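Local coordinates for protein BIFUNCTIONAL PROTEIN Proline utilization A (PutA) (Corynebacterium freiburgense, PDB 5UX5) that probably catalyses both oxidation steps from proline to glutamate, using FAD in its proline dehydrogenase part and NAD in its aldehyde dehydrogenase part, at residues Ala721-Ser726 against Gly765-Pro770; Glu772-Gly777 against Phe821-Gly826; Trp787-Glu792 against Pro803-Asn808. All blocks are in the same frame, centred on the assembly; numbering follows the deposited sequence.

Overall arrangement
All three contacts lie in the aldehyde dehydrogenase part of the chain, on the same side of its centre. Contact 1 packs against contact 2, their centres about 9 Å apart: Q723 O is 3.5 Å from F821 CE2, and P770 packs against H775. Contact 3 follows, its centre about 10 Å from that of contact 2, and is nested within the chain loop that contact 2 closes. R806 joins the two: its N donates to L825 O (2.9 Å) and its NH2 to G777 O (2.9 Å). Contacts 1 and 3 do not touch. NAD lies by F821 of contact 2 and about 7 Å from the I767 side chain of contact 1.

Contact 1: residues Ala721-Ser726 against Gly765-Pro770; sequences AGQKCS and GLISPP. With SO4 (sulfate ion), chain G.
The amide oxygen of Q723, OE1, is gripped by one hydrogen bond across the contact, from I767 N at 3.1 Å. The bond is moderately bent, 151° at the hydrogen, and it uses a lone pair in the carbonyl plane. The other half of the same amide is held from its own side of the contact: NE2 bonds to H720 O, while G765 O stands 3.3 Å from it. Q723 gets there with CG anti to its carbonyl carbon (chi1 -57°) and the chain extended beyond, so the amide comes in end-on at the backbone of 765-767. L766 crosses it obliquely. Its CD2 methyl lies 3.9 Å from Q723 CD and 4.0 Å from A721 CB, giving the polar grip an apolar flank. Q723 is also the centre of an inverse gamma turn, and its carbonyl is tied to N595.

Downstream the loop runs through K724, salt-bridged to E552, to C725 and S726. C725 stands at the position that in other aldehyde dehydrogenases carries the nucleophilic cysteine. S726 OG donates to sulfate O4 at 2.5 Å, and the backbone of G879 and A880 completes this anion site; the sulfate probably comes from the crystallisation liquor. Bonds at both ends of the Q723 amide should fix its rotation, and they tie the buried start of the cysteine loop to the loop 765-767.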
loop_
_atom_site.group_PDB
_atom_site.type_symbol
_atom_site.label_atom_id
_atom_site.label_comp_id
_atom_site.label_asym_id
_atom_site.label_seq_id
_atom_site.Cartn_x
_atom_site.Cartn_y
_atom_site.Cartn_z
ATOM N N ALA A 721 5.376 13.876 1.936
ATOM C CA ALA A 721 6.419 14.629 2.643
ATOM C C ALA A 721 6.320 14.496 4.160
ATOM O O ALA A 721 6.723 15.395 4.889
ATOM C CB ALA A 721 6.393 16.102 2.238
ATOM N N GLY A 722 5.809 13.369 4.656
ATOM C CA GLY A 722 5.589 13.168 6.080
ATOM C C GLY A 722 4.381 13.877 6.670
ATOM O O GLY A 722 4.269 13.955 7.902
ATOM N N GLN A 723 3.473 14.393 5.834
ATOM C CA GLN A 723 2.364 15.231 6.298
ATOM C C GLN A 723 1.132 14.371 6.573
ATOM O O GLN A 723 0.035 14.610 6.064
ATOM C CB GLN A 723 2.054 16.329 5.278
ATOM C CG GLN A 723 3.243 17.268 4.918
ATOM C CD GLN A 723 2.886 18.288 3.840
ATOM O OE1 GLN A 723 2.738 19.475 4.105
ATOM N NE2 GLN A 723 2.767 17.818 2.611
ATOM N N LYS A 724 1.322 13.366 7.419
ATOM C CA LYS A 724 0.271 12.415 7.713
ATOM C C LYS A 724 0.203 12.191 9.210
ATOM O O LYS A 724 1.233 12.049 9.871
ATOM C CB LYS A 724 0.508 11.085 6.975
ATOM C CG LYS A 724 0.230 11.135 5.467
ATOM C CD LYS A 724 0.622 9.827 4.843
ATOM C CE LYS A 724 0.346 9.748 3.354
ATOM N NZ LYS A 724 1.156 8.627 2.791
ATOM N N CYS A 725 -1.026 12.153 9.738
ATOM C CA CYS A 725 -1.223 11.725 11.117
ATOM C C CYS A 725 -0.556 10.376 11.380
ATOM O O CYS A 725 -0.094 10.106 12.493
ATOM C CB CYS A 725 -2.720 11.655 11.416
ATOM S SG CYS A 725 -3.598 13.216 11.220
ATOM N N SER A 726 -0.456 9.534 10.366
ATOM C CA SER A 726 0.079 8.187 10.508
ATOM C C SER A 726 1.552 8.047 10.151
ATOM O O SER A 726 2.099 6.952 10.278
ATOM C CB SER A 726 -0.743 7.242 9.652
ATOM O OG SER A 726 -0.793 7.761 8.352
ATOM N N GLY A 765 5.978 18.564 -2.197
ATOM C CA GLY A 765 6.307 19.683 -1.344
ATOM C C GLY A 765 5.346 19.814 -0.177
ATOM O O GLY A 765 4.430 19.015 0.011
ATOM N N LEU A 766 5.573 20.841 0.631
ATOM C CA LEU A 766 4.719 21.087 1.777
ATOM C C LEU A 766 3.558 21.989 1.387
ATOM O O LEU A 766 3.570 22.648 0.344
ATOM C CB LEU A 766 5.494 21.710 2.932
ATOM C CG LEU A 766 6.771 21.032 3.421
ATOM C CD1 LEU A 766 7.438 22.010 4.379
ATOM C CD2 LEU A 766 6.543 19.628 4.069
ATOM N N ILE A 767 2.530 21.979 2.238
ATOM C CA ILE A 767 1.315 22.738 1.985
ATOM C C ILE A 767 1.549 24.229 2.143
ATOM O O ILE A 767 0.763 25.037 1.633
ATOM C CB ILE A 767 0.197 22.231 2.918
ATOM C CG1 ILE A 767 -1.168 22.659 2.394
ATOM C CG2 ILE A 767 0.454 22.649 4.349
ATOM C CD1 ILE A 767 -1.517 21.949 1.068
ATOM N N SER A 768 2.611 24.606 2.857
ATOM C CA SER A 768 3.027 25.970 3.158
ATOM C C SER A 768 4.350 25.893 3.901
ATOM O O SER A 768 4.695 24.830 4.422
ATOM C CB SER A 768 1.990 26.687 4.009
ATOM O OG SER A 768 1.887 26.045 5.271
ATOM N N PRO A 769 5.123 26.968 3.957
ATOM C CA PRO A 769 6.452 26.891 4.569
ATOM C C PRO A 769 6.365 26.444 6.015
ATOM O O PRO A 769 5.330 26.659 6.665
ATOM C CB PRO A 769 6.982 28.335 4.467
ATOM C CG PRO A 769 5.947 29.109 3.764
ATOM C CD PRO A 769 4.959 28.200 3.166
ATOM N N PRO A 770 7.442 25.863 6.557
ATOM C CA PRO A 770 7.387 25.305 7.918
ATOM C C PRO A 770 7.024 26.355 8.958
ATOM O O PRO A 770 7.442 27.512 8.869
ATOM C CB PRO A 770 8.818 24.789 8.155
ATOM C CG PRO A 770 9.451 24.707 6.809
ATOM C CD PRO A 770 8.787 25.742 5.959
HETATM S S SO4 G . -3.686 6.898 6.550
HETATM O O1 SO4 G . -3.073 6.935 5.219
HETATM O O2 SO4 G . -3.385 5.569 7.080
HETATM O O3 SO4 G . -5.136 7.188 6.498
HETATM O O4 SO4 G . -3.079 7.932 7.374
#

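Contact 2: residues Glu772-Gly777 against Phe821-Gly826. With NAD (nicotinamide-adenine-dinucleotide), chain F.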
loop_
_atom_site.group_PDB
_atom_site.type_symbol
_atom_site.label_atom_id
_atom_site.label_comp_id
_atom_site.label_asym_id
_atom_site.label_seq_id
_atom_site.Cartn_x
_atom_site.Cartn_y
_atom_site.Cartn_z
ATOM N N GLU A 772 7.011 27.009 13.362
ATOM C CA GLU A 772 8.044 26.859 14.379
ATOM C C GLU A 772 8.398 25.387 14.592
ATOM O O GLU A 772 9.563 25.000 14.472
ATOM C CB GLU A 772 7.588 27.516 15.684
ATOM N N LYS A 773 7.387 24.544 14.845
ATOM C CA LYS A 773 7.618 23.126 15.138
ATOM C C LYS A 773 8.378 22.426 14.008
ATOM O O LYS A 773 9.360 21.717 14.253
ATOM C CB LYS A 773 6.284 22.410 15.402
ATOM N N LEU A 774 7.915 22.571 12.766
ATOM C CA LEU A 774 8.525 21.797 11.685
ATOM C C LEU A 774 9.876 22.381 11.266
ATOM O O LEU A 774 10.824 21.635 10.970
ATOM C CB LEU A 774 7.567 21.713 10.490
ATOM C CG LEU A 774 8.101 21.107 9.191
ATOM C CD1 LEU A 774 8.685 19.729 9.447
ATOM C CD2 LEU A 774 7.001 21.055 8.131
ATOM N N HIS A 775 9.986 23.705 11.235
ATOM C CA HIS A 775 11.272 24.308 10.943
ATOM C C HIS A 775 12.329 23.829 11.934
ATOM O O HIS A 775 13.504 23.644 11.571
ATOM C CB HIS A 775 11.152 25.834 10.948
ATOM C CG HIS A 775 12.401 26.535 10.517
ATOM N ND1 HIS A 775 13.387 26.911 11.402
ATOM C CD2 HIS A 775 12.823 26.927 9.291
ATOM C CE1 HIS A 775 14.364 27.502 10.739
ATOM N NE2 HIS A 775 14.045 27.526 9.456
ATOM N N ARG A 776 11.948 23.665 13.203
ATOM C CA ARG A 776 12.896 23.123 14.168
ATOM C C ARG A 776 13.283 21.702 13.790
ATOM O O ARG A 776 14.467 21.335 13.829
ATOM C CB ARG A 776 12.323 23.168 15.583
ATOM C CG ARG A 776 13.242 22.505 16.597
ATOM C CD ARG A 776 12.729 22.747 17.981
ATOM N NE ARG A 776 13.582 22.254 19.054
ATOM C CZ ARG A 776 13.276 22.434 20.331
ATOM N NH1 ARG A 776 12.160 23.081 20.629
ATOM N NH2 ARG A 776 14.070 21.990 21.294
ATOM N N GLY A 777 12.281 20.885 13.429
ATOM C CA GLY A 777 12.558 19.521 13.026
ATOM C C GLY A 777 13.463 19.423 11.811
ATOM O O GLY A 777 14.260 18.484 11.704
ATOM N N PHE A 821 5.189 16.737 11.462
ATOM C CA PHE A 821 4.340 16.769 10.276
ATOM C C PHE A 821 5.121 17.226 9.045
ATOM O O PHE A 821 4.691 18.099 8.293
ATOM C CB PHE A 821 3.120 17.663 10.515
ATOM C CG PHE A 821 1.821 17.025 10.142
ATOM C CD1 PHE A 821 1.300 15.995 10.915
ATOM C CD2 PHE A 821 1.108 17.447 9.029
ATOM C CE1 PHE A 821 0.086 15.376 10.590
ATOM C CE2 PHE A 821 -0.103 16.837 8.705
ATOM C CZ PHE A 821 -0.607 15.795 9.492
ATOM N N GLY A 822 6.283 16.620 8.844
ATOM C CA GLY A 822 7.142 16.959 7.735
ATOM C C GLY A 822 8.113 15.845 7.390
ATOM O O GLY A 822 8.028 14.735 7.914
ATOM N N PRO A 823 9.013 16.108 6.514
ATOM C CA PRO A 823 9.889 15.057 5.960
ATOM C C PRO A 823 11.131 14.784 6.812
ATOM O O PRO A 823 12.267 14.917 6.349
ATOM C CB PRO A 823 10.256 15.631 4.586
ATOM C CG PRO A 823 9.760 17.087 4.594
ATOM C CD PRO A 823 9.326 17.427 5.959
ATOM N N VAL A 824 10.917 14.385 8.066
ATOM C CA VAL A 824 11.989 14.148 9.024
ATOM C C VAL A 824 11.728 12.830 9.732
ATOM O O VAL A 824 10.669 12.643 10.342
ATOM C CB VAL A 824 12.098 15.278 10.063
ATOM C CG1 VAL A 824 13.323 15.078 10.959
ATOM C CG2 VAL A 824 12.091 16.649 9.397
ATOM N N LEU A 825 12.709 11.946 9.689
ATOM C CA LEU A 825 12.676 10.654 10.344
ATOM C C LEU A 825 13.779 10.612 11.376
ATOM O O LEU A 825 14.890 11.056 11.103
ATOM C CB LEU A 825 12.894 9.540 9.338
ATOM C CG LEU A 825 13.188 8.156 9.888
ATOM C CD1 LEU A 825 11.931 7.591 10.522
ATOM C CD2 LEU A 825 13.676 7.282 8.746
ATOM N N GLY A 826 13.487 10.081 12.556
ATOM C CA GLY A 826 14.489 9.931 13.609
ATOM C C GLY A 826 14.744 8.464 13.904
ATOM O O GLY A 826 13.806 7.662 13.955
HETATM P PA NAD F . -6.397 22.909 12.653
HETATM O O1A NAD F . -6.431 21.854 13.813
HETATM O O2A NAD F . -5.985 24.309 13.218
HETATM O O5B NAD F . -7.830 23.067 12.027
HETATM C C5B NAD F . -8.457 22.067 11.263
HETATM C C4B NAD F . -9.846 22.532 10.827
HETATM O O4B NAD F . -10.550 23.264 11.836
HETATM C C3B NAD F . -9.783 23.372 9.588
HETATM O O3B NAD F . -10.923 23.230 8.817
HETATM C C2B NAD F . -9.676 24.693 10.236
HETATM O O2B NAD F . -9.830 25.772 9.383
HETATM C C1B NAD F . -10.701 24.573 11.317
HETATM N N9A NAD F . -10.549 25.592 12.348
HETATM C C8A NAD F . -9.464 25.776 13.186
HETATM N N7A NAD F . -9.692 26.825 14.003
HETATM C C5A NAD F . -10.953 27.377 13.730
HETATM C C6A NAD F . -11.705 28.427 14.247
HETATM N N6A NAD F . -11.222 29.273 15.310
HETATM N N1A NAD F . -12.924 28.679 13.740
HETATM C C2A NAD F . -13.444 27.935 12.730
HETATM N N3A NAD F . -12.742 26.895 12.203
HETATM C C4A NAD F . -11.513 26.596 12.675
HETATM O O3 NAD F . -5.403 22.313 11.550
HETATM P PN NAD F . -4.344 23.082 10.613
HETATM O O1N NAD F . -4.167 24.554 10.924
HETATM O O2N NAD F . -4.900 23.090 9.219
HETATM O O5D NAD F . -2.967 22.261 10.763
HETATM C C5D NAD F . -2.401 22.164 12.062
HETATM C C4D NAD F . -1.630 20.883 12.392
HETATM O O4D NAD F . -2.381 19.692 12.370
HETATM C C3D NAD F . -0.456 20.542 11.541
HETATM O O3D NAD F . 0.591 21.439 11.608
HETATM C C2D NAD F . -0.092 19.278 12.214
HETATM O O2D NAD F . 0.857 19.533 13.188
HETATM C C1D NAD F . -1.404 18.745 12.745
#
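L774 carries this contact, coming down from helix 772-779 onto the backbone of the loop that leads into strand 824-830. With CG anti to the backbone N, chi1 172° points the branch at the loop, and chi2 54° sets the methyls: CD1 sits 3.6 Å from G822 CA and CD2 3.8 Å from F821 O. G822 has no side chain, so CD1 can rest directly on the main chain, beside P823 CD. About one turn further along the helix, G777 offers its carbonyl to V824: CG1 and CG2 lie 3.6 and 3.7 Å from G777 O, which also accepts a bond from R806 NH2. Within the aldehyde dehydrogenase fold the helix thus packs on the loop and, at G777, on the strand's first residue; P823, centre of an inverse gamma turn, bends the chain just before it. The F821 ring leads away toward the cofactor, one face against the nicotinamide-side ribose of NAD, with C2D 3.6 Å from CG. The far side of the helix is looser: E772 and H775 are exposed, and K773 is modelled only to CB. R776, by contrast, is held by E782 (salt bridge) and W814 (cation-pi).

Contact 3: residues Trp787-Glu792 against Pro803-Asn808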
loop_
_atom_site.group_PDB
_atom_site.type_symbol
_atom_site.label_atom_id
_atom_site.label_comp_id
_atom_site.label_asym_id
_atom_site.label_seq_id
_atom_site.Cartn_x
_atom_site.Cartn_y
_atom_site.Cartn_z
ATOM N N TRP A 787 22.837 14.456 11.818
ATOM C CA TRP A 787 22.110 14.237 10.572
ATOM C C TRP A 787 22.820 13.153 9.769
ATOM O O TRP A 787 23.964 13.347 9.351
ATOM C CB TRP A 787 22.024 15.506 9.722
ATOM C CG TRP A 787 21.064 16.558 10.166
ATOM C CD1 TRP A 787 21.363 17.841 10.502
ATOM C CD2 TRP A 787 19.636 16.437 10.295
ATOM N NE1 TRP A 787 20.218 18.530 10.851
ATOM C CE2 TRP A 787 19.147 17.692 10.733
ATOM C CE3 TRP A 787 18.727 15.390 10.098
ATOM C CZ2 TRP A 787 17.798 17.928 10.970
ATOM C CZ3 TRP A 787 17.375 15.624 10.339
ATOM C CH2 TRP A 787 16.925 16.881 10.774
ATOM N N LEU A 788 22.142 12.018 9.554
ATOM C CA LEU A 788 22.593 11.059 8.545
ATOM C C LEU A 788 22.279 11.569 7.148
ATOM O O LEU A 788 23.026 11.310 6.196
ATOM C CB LEU A 788 21.930 9.695 8.748
ATOM C CG LEU A 788 22.295 8.926 10.006
ATOM C CD1 LEU A 788 21.571 7.597 9.999
ATOM C CD2 LEU A 788 23.799 8.761 10.086
ATOM N N VAL A 789 21.145 12.241 7.000
ATOM C CA VAL A 789 20.792 12.988 5.801
ATOM C C VAL A 789 20.166 14.278 6.314
ATOM O O VAL A 789 19.224 14.221 7.110
ATOM C CB VAL A 789 19.806 12.216 4.896
ATOM C CG1 VAL A 789 19.381 13.061 3.715
ATOM C CG2 VAL A 789 20.388 10.878 4.434
ATOM N N LYS A 790 20.721 15.468 5.895
ATOM C CA LYS A 790 20.232 16.750 6.429
ATOM C C LYS A 790 19.261 17.389 5.443
ATOM O O LYS A 790 19.587 17.530 4.263
ATOM C CB LYS A 790 21.393 17.709 6.724
ATOM C CG LYS A 790 20.988 19.083 7.334
ATOM C CD LYS A 790 22.190 20.018 7.523
ATOM C CE LYS A 790 21.797 21.509 7.423
ATOM N NZ LYS A 790 21.608 22.259 8.726
ATOM N N PRO A 791 18.077 17.799 5.880
ATOM C CA PRO A 791 17.105 18.376 4.945
ATOM C C PRO A 791 17.667 19.636 4.325
ATOM O O PRO A 791 18.445 20.345 4.950
ATOM C CB PRO A 791 15.902 18.700 5.832
ATOM C CG PRO A 791 16.172 18.011 7.139
ATOM C CD PRO A 791 17.630 17.886 7.280
ATOM N N GLU A 792 17.294 19.901 3.081
ATOM C CA GLU A 792 17.706 21.125 2.412
ATOM C C GLU A 792 16.490 21.892 1.920
ATOM O O GLU A 792 15.496 21.295 1.493
ATOM C CB GLU A 792 18.653 20.827 1.251
ATOM C CG GLU A 792 20.092 20.596 1.691
ATOM C CD GLU A 792 20.706 19.338 1.077
ATOM O OE1 GLU A 792 21.551 18.700 1.751
ATOM O OE2 GLU A 792 20.341 18.984 -0.075
ATOM N N PRO A 803 14.323 15.432 2.213
ATOM C CA PRO A 803 14.102 14.718 3.480
ATOM C C PRO A 803 15.365 14.671 4.311
ATOM O O PRO A 803 16.477 14.765 3.789
ATOM C CB PRO A 803 13.714 13.309 3.033
ATOM C CG PRO A 803 14.375 13.154 1.662
ATOM C CD PRO A 803 14.408 14.520 1.047
ATOM N N GLY A 804 15.186 14.451 5.620
ATOM C CA GLY A 804 16.306 14.304 6.523
ATOM C C GLY A 804 16.131 13.120 7.456
ATOM O O GLY A 804 15.039 12.619 7.638
ATOM N N ILE A 805 17.234 12.673 8.044
ATOM C CA ILE A 805 17.222 11.561 8.997
ATOM C C ILE A 805 18.144 11.914 10.174
ATOM O O ILE A 805 19.358 12.081 9.988
ATOM C CB ILE A 805 17.657 10.239 8.341
ATOM C CG1 ILE A 805 16.721 9.874 7.196
ATOM C CG2 ILE A 805 17.784 9.116 9.357
ATOM C CD1 ILE A 805 17.192 8.703 6.429
ATOM N N ARG A 806 17.559 12.066 11.374
ATOM C CA ARG A 806 18.304 12.173 12.631
ATOM C C ARG A 806 18.661 10.805 13.187
ATOM O O ARG A 806 17.828 9.888 13.201
ATOM C CB ARG A 806 17.479 12.849 13.707
ATOM C CG ARG A 806 16.959 14.136 13.355
ATOM C CD ARG A 806 16.097 14.608 14.476
ATOM N NE ARG A 806 15.625 15.919 14.096
ATOM C CZ ARG A 806 15.798 17.006 14.817
ATOM N NH1 ARG A 806 16.409 16.925 15.995
ATOM N NH2 ARG A 806 15.340 18.162 14.354
ATOM N N ASP A 807 19.867 10.706 13.731
ATOM C CA ASP A 807 20.367 9.518 14.408
ATOM C C ASP A 807 20.528 9.793 15.909
ATOM O O ASP A 807 20.793 10.927 16.334
ATOM C CB ASP A 807 21.697 9.100 13.748
ATOM C CG ASP A 807 22.079 7.659 14.000
ATOM O OD1 ASP A 807 21.263 6.883 14.538
ATOM O OD2 ASP A 807 23.202 7.289 13.583
ATOM N N ASN A 808 20.377 8.734 16.713
ATOM C CA ASN A 808 20.578 8.790 18.166
ATOM C C ASN A 808 19.528 9.668 18.862
ATOM O O ASN A 808 19.825 10.372 19.831
ATOM C CB ASN A 808 22.000 9.255 18.488
ATOM C CG ASN A 808 23.046 8.270 18.006
ATOM O OD1 ASN A 808 22.916 7.060 18.199
ATOM N ND2 ASN A 808 24.058 8.776 17.319
#
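A classic beta bulge joins strand 804-807 to the end of strand 786-787 and the chain just after it, which turns a corner at L788: L788 and V789 both lie opposite I805, and the register slips by one residue. I805 O collects the two amides. L788 N donates at 2.8 Å, nearly along the C=O axis, whereas V789 N, at 3.5 Å, is a weak second donor. In the other direction I805 N gives V789 O a bond of 2.7 Å, straighter (159° at the hydrogen, against 139° for L788 N) and using a lone pair in the carbonyl plane.

The side chains fall on two faces. With W787, R806 makes a non-hydrogen-bonded pair, the two side chains lying alongside and pointing the same way. The benzo end of the indole reaches the aliphatic part of the arginine, CZ3 to R806 CG 3.4 Å, with the ring and guanidinium planes 68° apart. The CE3 edge of the indole meets I805 O near the ring plane. K790 CG and P791 CD lie over the rim of one face, 3.4 and 3.5 Å above the plane, and P791 CG packs on G804 CA, where no side chain intervenes. On the other face of the sheet V789 and I805 meet loosely through CG2 and CD1, 4.4 Å apart. L788, the first residue of the bulge, crosses D807 obliquely, its CG 3.8 Å from the aspartate CB, and D807 OD1 is bonded to H829.

Both terminal nitrogens of R806 have partners: NH1 pairs with E785, which probably offsets the charge, and NH2 bonds to G777 O. The extended chain runs along the indole, while its end ties strand 804-807 to helix 772-779.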